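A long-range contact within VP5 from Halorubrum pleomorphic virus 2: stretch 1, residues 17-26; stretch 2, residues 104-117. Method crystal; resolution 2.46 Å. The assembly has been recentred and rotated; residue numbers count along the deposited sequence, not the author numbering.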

# COMPACT_ATOMS: atom_id res chain seq x y z
N GLY A 17 6.68 -4.79 -1.54
CA GLY A 17 7.75 -5.54 -2.19
C GLY A 17 8.83 -4.67 -2.79
O GLY A 17 9.99 -5.09 -2.88
N TRP A 18 8.46 -3.42 -3.15
CA TRP A 18 9.32 -2.38 -3.74
C TRP A 18 10.44 -1.95 -2.79
O TRP A 18 11.45 -1.40 -3.23
CB TRP A 18 8.47 -1.16 -4.12
CG TRP A 18 7.77 -0.53 -2.96
CD1 TRP A 18 6.54 -0.85 -2.47
CD2 TRP A 18 8.26 0.54 -2.14
NE1 TRP A 18 6.25 -0.09 -1.36
CE2 TRP A 18 7.27 0.80 -1.16
CE3 TRP A 18 9.44 1.31 -2.14
CZ2 TRP A 18 7.43 1.80 -0.19
CZ3 TRP A 18 9.59 2.29 -1.18
CH2 TRP A 18 8.60 2.54 -0.23
N ALA A 19 10.24 -2.17 -1.48
CA ALA A 19 11.22 -1.84 -0.46
C ALA A 19 12.14 -3.04 -0.21
O ALA A 19 13.12 -2.91 0.52
CB ALA A 19 10.51 -1.44 0.82
N LEU A 20 11.84 -4.20 -0.83
CA LEU A 20 12.64 -5.41 -0.65
C LEU A 20 13.37 -5.85 -1.92
O LEU A 20 14.50 -6.32 -1.83
CB LEU A 20 11.74 -6.56 -0.16
CG LEU A 20 11.25 -6.44 1.27
CD1 LEU A 20 10.24 -7.48 1.56
CD2 LEU A 20 12.41 -6.56 2.27
N ARG A 21 12.72 -5.73 -3.09
CA ARG A 21 13.29 -6.17 -4.37
C ARG A 21 12.74 -5.34 -5.53
O ARG A 21 11.84 -4.53 -5.30
CB ARG A 21 12.97 -7.66 -4.58
CG ARG A 21 11.48 -7.90 -4.81
CD ARG A 21 11.06 -9.32 -4.56
NE ARG A 21 9.60 -9.38 -4.40
CZ ARG A 21 8.98 -9.30 -3.23
NH1 ARG A 21 9.67 -9.17 -2.10
NH2 ARG A 21 7.66 -9.36 -3.17
N GLU A 22 13.24 -5.58 -6.77
CA GLU A 22 12.72 -4.93 -7.97
C GLU A 22 11.24 -5.33 -8.10
O GLU A 22 10.91 -6.51 -8.08
CB GLU A 22 13.54 -5.33 -9.21
CG GLU A 22 13.35 -4.38 -10.38
CD GLU A 22 13.89 -4.83 -11.72
OE1 GLU A 22 14.36 -5.99 -11.83
OE2 GLU A 22 13.84 -4.02 -12.68
N PHE A 23 10.36 -4.33 -8.12
CA PHE A 23 8.91 -4.52 -8.13
C PHE A 23 8.29 -4.15 -9.48
O PHE A 23 8.81 -3.27 -10.17
CB PHE A 23 8.28 -3.68 -7.01
CG PHE A 23 7.07 -4.25 -6.30
CD1 PHE A 23 7.06 -5.57 -5.85
CD2 PHE A 23 5.97 -3.45 -6.01
CE1 PHE A 23 5.95 -6.09 -5.18
CE2 PHE A 23 4.86 -3.97 -5.34
CZ PHE A 23 4.86 -5.28 -4.92
N GLU A 24 7.19 -4.82 -9.84
CA GLU A 24 6.48 -4.54 -11.09
C GLU A 24 5.56 -3.35 -10.88
O GLU A 24 4.60 -3.44 -10.10
CB GLU A 24 5.71 -5.77 -11.59
CG GLU A 24 6.62 -6.87 -12.11
CD GLU A 24 5.95 -8.15 -12.58
OE1 GLU A 24 4.72 -8.29 -12.39
OE2 GLU A 24 6.67 -9.01 -13.15
N ILE A 25 5.87 -2.23 -11.53
CA ILE A 25 5.09 -1.00 -11.42
C ILE A 25 3.91 -1.06 -12.40
O ILE A 25 4.04 -1.56 -13.52
CB ILE A 25 6.00 0.26 -11.60
CG1 ILE A 25 6.86 0.47 -10.33
CG2 ILE A 25 5.19 1.54 -11.91
CD1 ILE A 25 8.06 1.23 -10.49
N VAL A 26 2.74 -0.56 -11.94
CA VAL A 26 1.50 -0.49 -12.71
C VAL A 26 1.70 0.55 -13.83
O VAL A 26 1.85 1.74 -13.54
CB VAL A 26 0.28 -0.17 -11.80
CG1 VAL A 26 -1.00 0.03 -12.61
CG2 VAL A 26 0.08 -1.25 -10.74
N SER A 104 23.66 -1.03 -3.11
CA SER A 104 23.01 -1.90 -4.09
C SER A 104 21.54 -2.11 -3.76
O SER A 104 20.68 -2.01 -4.64
CB SER A 104 23.73 -3.25 -4.17
OG SER A 104 23.29 -4.01 -5.28
N TYR A 105 21.24 -2.39 -2.48
CA TYR A 105 19.89 -2.62 -1.99
C TYR A 105 19.09 -1.30 -1.97
O TYR A 105 17.93 -1.31 -2.42
CB TYR A 105 19.92 -3.29 -0.60
CG TYR A 105 18.61 -3.20 0.16
CD1 TYR A 105 17.44 -3.75 -0.35
CD2 TYR A 105 18.55 -2.56 1.40
CE1 TYR A 105 16.24 -3.65 0.34
CE2 TYR A 105 17.35 -2.47 2.10
CZ TYR A 105 16.20 -3.00 1.57
OH TYR A 105 15.03 -2.91 2.28
N LEU A 106 19.68 -0.20 -1.49
CA LEU A 106 18.99 1.09 -1.42
C LEU A 106 18.78 1.70 -2.81
O LEU A 106 17.84 2.46 -2.96
CB LEU A 106 19.66 2.08 -0.44
CG LEU A 106 19.57 1.63 1.03
CD1 LEU A 106 20.41 2.43 1.91
CD2 LEU A 106 18.17 1.70 1.56
N THR A 107 19.58 1.30 -3.83
CA THR A 107 19.39 1.75 -5.21
C THR A 107 18.10 1.11 -5.73
O THR A 107 17.30 1.80 -6.35
CB THR A 107 20.62 1.44 -6.08
OG1 THR A 107 21.65 2.34 -5.70
CG2 THR A 107 20.38 1.61 -7.58
N THR A 108 17.87 -0.18 -5.42
CA THR A 108 16.68 -0.94 -5.81
C THR A 108 15.44 -0.35 -5.13
O THR A 108 14.38 -0.35 -5.75
CB THR A 108 16.87 -2.44 -5.50
OG1 THR A 108 18.08 -2.89 -6.11
CG2 THR A 108 15.72 -3.29 -6.00
N VAL A 109 15.58 0.18 -3.90
CA VAL A 109 14.46 0.80 -3.17
C VAL A 109 14.19 2.18 -3.80
O VAL A 109 13.04 2.45 -4.15
CB VAL A 109 14.70 0.87 -1.64
CG1 VAL A 109 13.58 1.62 -0.93
CG2 VAL A 109 14.86 -0.52 -1.05
N GLN A 110 15.24 3.02 -3.97
CA GLN A 110 15.12 4.36 -4.57
C GLN A 110 14.55 4.30 -5.99
O GLN A 110 13.69 5.10 -6.33
CB GLN A 110 16.48 5.07 -4.63
CG GLN A 110 17.03 5.52 -3.29
CD GLN A 110 18.50 5.87 -3.41
OE1 GLN A 110 19.28 5.20 -4.09
NE2 GLN A 110 18.90 6.93 -2.73
N SER A 111 15.03 3.34 -6.81
CA SER A 111 14.58 3.14 -8.19
C SER A 111 13.11 2.80 -8.25
O SER A 111 12.40 3.39 -9.05
CB SER A 111 15.39 2.05 -8.90
OG SER A 111 16.76 2.40 -8.91
N ASN A 112 12.64 1.88 -7.39
CA ASN A 112 11.23 1.47 -7.35
C ASN A 112 10.34 2.64 -6.99
O ASN A 112 9.30 2.82 -7.62
CB ASN A 112 11.02 0.33 -6.37
CG ASN A 112 11.54 -1.00 -6.85
OD1 ASN A 112 11.57 -1.31 -8.04
ND2 ASN A 112 11.98 -1.81 -5.91
N PHE A 113 10.76 3.44 -5.99
CA PHE A 113 10.05 4.62 -5.50
C PHE A 113 9.96 5.71 -6.59
O PHE A 113 8.92 6.34 -6.74
CB PHE A 113 10.76 5.16 -4.25
CG PHE A 113 10.23 6.45 -3.67
CD1 PHE A 113 9.13 6.45 -2.83
CD2 PHE A 113 10.87 7.65 -3.92
CE1 PHE A 113 8.64 7.64 -2.30
CE2 PHE A 113 10.38 8.84 -3.38
CZ PHE A 113 9.27 8.83 -2.57
N LEU A 114 11.05 5.92 -7.34
CA LEU A 114 11.10 6.95 -8.38
C LEU A 114 10.43 6.50 -9.67
O LEU A 114 9.88 7.35 -10.37
CB LEU A 114 12.54 7.43 -8.64
CG LEU A 114 13.21 8.13 -7.45
CD1 LEU A 114 14.68 8.34 -7.68
CD2 LEU A 114 12.47 9.39 -7.05
N LYS A 115 10.42 5.18 -9.96
CA LYS A 115 9.75 4.63 -11.14
C LYS A 115 8.23 4.76 -10.99
O LYS A 115 7.53 5.02 -11.97
CB LYS A 115 10.13 3.16 -11.37
CG LYS A 115 11.41 2.95 -12.15
CD LYS A 115 11.75 1.47 -12.27
CE LYS A 115 13.20 1.25 -12.61
NZ LYS A 115 13.52 1.71 -13.99
N THR A 116 7.73 4.61 -9.74
CA THR A 116 6.32 4.75 -9.37
C THR A 116 5.87 6.19 -9.63
O THR A 116 4.77 6.38 -10.15
CB THR A 116 6.11 4.33 -7.90
OG1 THR A 116 6.64 3.03 -7.70
CG2 THR A 116 4.64 4.36 -7.47
N TRP A 117 6.74 7.18 -9.31
CA TRP A 117 6.50 8.61 -9.54
C TRP A 117 6.59 8.90 -11.04
O TRP A 117 5.76 9.65 -11.56
CB TRP A 117 7.50 9.49 -8.75
CG TRP A 117 7.37 10.97 -9.01
CD1 TRP A 117 8.08 11.70 -9.93
CD2 TRP A 117 6.50 11.90 -8.35
NE1 TRP A 117 7.69 13.02 -9.88
CE2 TRP A 117 6.72 13.17 -8.93
CE3 TRP A 117 5.54 11.79 -7.33
CZ2 TRP A 117 6.03 14.32 -8.52
CZ3 TRP A 117 4.85 12.92 -6.93
CH2 TRP A 117 5.11 14.17 -7.51

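This is a contact between a mostly irregular segment and one side of a helix, in which helix side chains, chiefly Asn112, bond to the main chain of the segment while apolar groups pack around those bonds. Residues 104-117 are helical throughout, whereas the partner opens with a short 3-10 segment at 17-19 and continues as loop. The closest backbone approach in the register is Ala19 CA to Val109 CA, 5.0 Å, followed by Trp18 CA to Asn112 CA at 5.6 Å; Ile25 CA and Thr116 CA lie 6.2 Å apart. Together the two stretches bury 590 Å² against each other.

Asn112, whose CA-to-CB bond points toward the loop, uses both ends of its amide. Asn112 ND2 donates to Trp18 O over 2.8 Å with an N-H...O angle of 162°, close to linear. Asn112 ND2 also lies 2.8 Å from Arg21 O, but an angle of 126° makes that hydrogen bond weak despite the short distance. The amide oxygen works the other way: Phe23 N donates to Asn112 OD1 at 3.3 Å, longer but almost straight at 177°. A single side chain thus bonds to the main chain at three positions between 18 and 23, supplying partners to a segment that has no regular strand pairing here.

About two turns earlier on the helix, Tyr105 OH donates to Ala19 O at 2.6 Å. The tyrosine's CA-to-CB bond points sideways, yet its end comes nearer, so the ring carries the hydroxyl to the carbonyl. Both Ala19 O and Leu20 O lie at the ring edge, near its plane. Ala19 O also lies 3.3 Å from Val109 CG2, a van der Waals contact beside the tyrosine bond.

Apolar packing accompanies this polar set. Trp18 CZ3 approaches Val109 CG1 at 4.1 Å and Phe113 CB at 4.4 Å, both obliquely to the indole ring, and Trp18 CB rests 3.7 Å from Asn112 CB. The Thr108 methyl packs against the loop backbone, with Thr108 CG2 3.5 Å from Glu22 N and 3.6 Å from Arg21 C, while Thr108 OG1 donates within the helix to Ser104 O at 3.1 Å.

Farther along, Ile25 points its CA-to-CB bond toward the helix and extends the contact with 91 Å² of covered surface. Ile25 CD1 lies 3.5 Å from Asn112 O and 3.6 Å from Thr116 OG1. Thr116 OG1 donates to Asn112 O at 2.7 Å, so the isoleucine methyl meets polar atoms already paired within the helix.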